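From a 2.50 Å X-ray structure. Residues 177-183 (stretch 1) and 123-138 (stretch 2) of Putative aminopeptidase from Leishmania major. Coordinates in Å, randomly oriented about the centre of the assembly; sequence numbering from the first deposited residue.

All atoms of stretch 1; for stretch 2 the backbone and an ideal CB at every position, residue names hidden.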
# COMPACT_ATOMS: atom_id res chain seq x y z
N GLN A 177 7.99 42.21 -8.31
CA GLN A 177 8.83 42.41 -9.50
C GLN A 177 9.88 43.46 -9.10
O GLN A 177 9.83 44.63 -9.50
CB GLN A 177 7.99 42.86 -10.70
CG GLN A 177 7.25 41.70 -11.34
CD GLN A 177 6.88 41.96 -12.79
OE1 GLN A 177 6.37 43.03 -13.12
NE2 GLN A 177 7.13 40.97 -13.66
N ALA A 178 10.78 42.98 -8.26
CA ALA A 178 11.66 43.82 -7.47
C ALA A 178 12.86 44.16 -8.29
O ALA A 178 13.43 45.24 -8.15
CB ALA A 178 12.10 43.07 -6.21
N MET A 179 13.26 43.24 -9.14
CA MET A 179 14.47 43.35 -9.90
C MET A 179 14.10 43.41 -11.38
O MET A 179 12.96 43.59 -11.74
CB MET A 179 15.34 42.15 -9.59
CG MET A 179 14.79 40.86 -10.16
SD MET A 179 16.08 39.68 -10.46
CE MET A 179 16.77 40.18 -12.02
N SER A 180 15.10 43.26 -12.24
CA SER A 180 14.89 43.44 -13.65
C SER A 180 16.00 42.84 -14.46
O SER A 180 17.16 42.98 -14.10
CB SER A 180 14.83 44.92 -13.94
OG SER A 180 14.26 45.06 -15.20
N LEU A 181 15.65 42.21 -15.58
CA LEU A 181 16.65 41.57 -16.45
C LEU A 181 16.77 42.30 -17.76
O LEU A 181 15.77 42.59 -18.38
CB LEU A 181 16.31 40.12 -16.74
CG LEU A 181 16.28 39.19 -15.54
CD1 LEU A 181 14.91 39.26 -14.89
CD2 LEU A 181 16.56 37.76 -15.98
N ASN A 182 18.01 42.61 -18.15
CA ASN A 182 18.31 43.35 -19.37
C ASN A 182 19.09 42.43 -20.33
O ASN A 182 20.26 42.11 -20.08
CB ASN A 182 19.10 44.60 -19.01
CG ASN A 182 19.48 45.44 -20.23
OD1 ASN A 182 20.67 45.57 -20.56
ND2 ASN A 182 18.46 45.97 -20.94
N VAL A 183 18.44 41.98 -21.40
CA VAL A 183 19.06 41.01 -22.29
C VAL A 183 19.83 41.72 -23.39
O VAL A 183 19.32 42.62 -24.07
CB VAL A 183 18.06 40.01 -22.94
CG1 VAL A 183 18.80 38.87 -23.61
CG2 VAL A 183 17.13 39.41 -21.89
N UNK A 123 21.17 28.95 -15.86
CA UNK A 123 22.23 29.90 -15.60
C UNK A 123 21.69 31.26 -15.18
O UNK A 123 22.21 31.89 -14.23
CB UNK A 123 23.11 30.05 -16.84
N UNK A 124 20.64 31.72 -15.87
CA UNK A 124 19.92 32.92 -15.46
C UNK A 124 19.45 32.81 -14.00
O UNK A 124 19.80 33.63 -13.18
CB UNK A 124 18.73 33.16 -16.39
N UNK A 125 18.72 31.76 -13.69
CA UNK A 125 18.09 31.59 -12.39
C UNK A 125 19.05 31.73 -11.26
O UNK A 125 18.72 32.31 -10.25
CB UNK A 125 17.41 30.22 -12.30
N UNK A 126 20.23 31.15 -11.45
CA UNK A 126 21.27 31.17 -10.45
C UNK A 126 21.94 32.56 -10.31
O UNK A 126 22.52 32.87 -9.29
CB UNK A 126 22.32 30.11 -10.80
N UNK A 127 21.87 33.40 -11.33
CA UNK A 127 22.42 34.75 -11.25
C UNK A 127 21.45 35.72 -10.61
O UNK A 127 21.86 36.75 -10.04
CB UNK A 127 22.80 35.25 -12.64
N UNK A 128 20.15 35.42 -10.69
CA UNK A 128 19.17 36.35 -10.15
C UNK A 128 19.17 36.31 -8.62
O UNK A 128 18.65 37.23 -7.98
CB UNK A 128 17.78 36.03 -10.69
N UNK A 129 19.74 35.26 -8.02
CA UNK A 129 19.58 35.03 -6.59
C UNK A 129 20.21 36.07 -5.67
O UNK A 129 19.84 36.16 -4.49
CB UNK A 129 20.17 33.66 -6.25
N UNK A 130 21.17 36.82 -6.22
CA UNK A 130 21.94 37.83 -5.49
C UNK A 130 21.59 39.26 -5.93
O UNK A 130 22.23 40.20 -5.50
CB UNK A 130 23.44 37.58 -5.69
N UNK A 131 20.58 39.42 -6.76
CA UNK A 131 20.19 40.73 -7.25
C UNK A 131 19.26 41.36 -6.22
O UNK A 131 18.25 40.77 -5.84
CB UNK A 131 19.52 40.64 -8.62
N UNK A 132 19.59 42.57 -5.79
CA UNK A 132 18.83 43.25 -4.74
C UNK A 132 17.72 44.10 -5.31
O UNK A 132 17.72 44.40 -6.50
CB UNK A 132 19.76 44.12 -3.89
N UNK A 133 16.78 44.46 -4.44
CA UNK A 133 15.58 45.21 -4.82
C UNK A 133 15.95 46.39 -5.71
O UNK A 133 16.96 47.04 -5.49
CB UNK A 133 14.83 45.70 -3.58
N UNK A 134 15.14 46.63 -6.73
CA UNK A 134 15.38 47.71 -7.67
C UNK A 134 16.59 47.62 -8.59
O UNK A 134 16.78 48.50 -9.38
CB UNK A 134 15.50 49.01 -6.87
N UNK A 135 17.39 46.56 -8.52
CA UNK A 135 18.60 46.48 -9.35
C UNK A 135 18.31 45.79 -10.67
O UNK A 135 17.18 45.41 -10.96
CB UNK A 135 19.71 45.74 -8.61
N UNK A 136 19.34 45.66 -11.48
CA UNK A 136 19.23 45.14 -12.80
C UNK A 136 20.27 44.05 -12.93
O UNK A 136 21.41 44.20 -12.44
CB UNK A 136 19.40 46.23 -13.86
N UNK A 137 19.88 42.96 -13.60
CA UNK A 137 20.83 41.93 -14.03
C UNK A 137 20.96 42.04 -15.53
O UNK A 137 19.98 41.93 -16.23
CB UNK A 137 20.38 40.53 -13.61
N UNK A 138 22.18 42.27 -15.99
CA UNK A 138 22.51 42.25 -17.40
C UNK A 138 22.78 40.81 -17.79
O UNK A 138 23.53 40.10 -17.12
CB UNK A 138 23.71 43.15 -17.71

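Position 123 lies in a helix, its CB with nothing of stretch 1 within 5.5 Å; the residue is Ala123. At 124 the CB points toward stretch 1 and lies 5.1 Å from Leu181 CD2, a gap suited to a branched or longer apolar side chain. It is Val124, whose CG1 closes to 3.7 Å from Leu181 CD2.

Positions 125, 126 and 127 again have no atom of stretch 1 within 5.5 Å of CB; all three are alanine. At 128 the CB points toward stretch 1, 4.0 Å from Met179 SD, with Leu181 beyond. A small or medium apolar side chain fits. Cys128 (chi1 m) keeps its CB against Met179 SD and brings SG to 4.0 Å from Leu181 CD2.

At 129 the CB would point away with room to spare, so Gly129 is not required by this contact. Position 130 is out of reach; it is Ser130, its OG bonded elsewhere in the structure.

Position 131 points toward stretch 1, its CB 4.0 Å from Met179 SD, and invites an aliphatic group. Val131 (chi1 t) sets CG1 3.7 Å from Met179 CB.

A type II turn runs from 132 to 135. The CB of 132 points away, leaving polar residues free; it is Glu132. At 133 the CB also points away, yet lies 4.6 Å from Ala178 CB, so a long side chain could fold back. Glu133 does so, with OE1 3.7 Å from Ala178 CB. Position 134 has phi/psi of 68/0, which favours glycine, with asparagine a possible alternative. Gly134 donates from N to Ala178 O at 2.6 Å, tying the turn to stretch 1. The CB of 135 points away and no stretch 1 atom guides the choice; Glu135 uses OE1 to accept from Glu132 N at 3.2 Å, bracing the turn.

At 136 the CB points sideways, 5.4 Å from Asn182 CB, which would suit beta-branched residues. Val136 places CG1 3.9 Å from Asn182 CB.

Parallel pairing follows: the N of 137 donates to Ser180 O and its O accepts from Asn182 N, both 2.8 Å. Its CB shares a sheet face with Leu181, 4.0 Å from Met179 CE, so a sizeable aliphatic group is expected. Leu137 packs CD2 4.2 Å from Leu181 CD2.

Position 138 shares the other face with Asn182, whose amide would suit a polar partner such as Asp, Asn, Ser or Thr. It is Asp138, its OD2 bonded elsewhere in the structure.

Stretch 2, residues 123-138: AVAAACGSVEEGEVLD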
# COMPACT_ATOMS: atom_id res chain seq x y z
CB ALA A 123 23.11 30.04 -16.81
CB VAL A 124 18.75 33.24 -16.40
CG1 VAL A 124 17.81 34.29 -15.81
CG2 VAL A 124 19.28 33.75 -17.73
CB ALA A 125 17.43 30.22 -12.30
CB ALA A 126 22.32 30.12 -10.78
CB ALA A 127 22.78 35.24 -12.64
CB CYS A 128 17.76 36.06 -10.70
SG CYS A 128 17.61 36.19 -12.49
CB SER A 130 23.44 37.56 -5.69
OG SER A 130 23.66 37.19 -7.04
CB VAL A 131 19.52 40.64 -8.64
CG1 VAL A 131 19.01 41.99 -9.11
CG2 VAL A 131 20.51 40.11 -9.65
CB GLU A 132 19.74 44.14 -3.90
CG GLU A 132 20.56 43.41 -2.85
CD GLU A 132 21.72 44.28 -2.36
OE1 GLU A 132 21.64 44.85 -1.24
OE2 GLU A 132 22.71 44.43 -3.12
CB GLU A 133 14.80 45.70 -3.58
CG GLU A 133 13.71 46.74 -3.88
CD GLU A 133 12.39 46.46 -3.15
OE1 GLU A 133 11.54 45.71 -3.70
OE2 GLU A 133 12.20 47.00 -2.03
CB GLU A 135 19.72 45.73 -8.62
CG GLU A 135 20.26 46.46 -7.39
CD GLU A 135 21.51 45.79 -6.83
OE1 GLU A 135 21.71 44.60 -7.09
OE2 GLU A 135 22.32 46.45 -6.12
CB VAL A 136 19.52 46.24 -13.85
CG1 VAL A 136 19.56 45.67 -15.27
CG2 VAL A 136 18.49 47.36 -13.76
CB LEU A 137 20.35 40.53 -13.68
CG LEU A 137 21.05 39.35 -14.38
CD1 LEU A 137 22.49 39.22 -13.91
CD2 LEU A 137 20.27 38.05 -14.13
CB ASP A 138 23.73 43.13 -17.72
CG ASP A 138 23.39 44.62 -17.82
OD1 ASP A 138 22.23 45.01 -18.02
OD2 ASP A 138 24.31 45.43 -17.71
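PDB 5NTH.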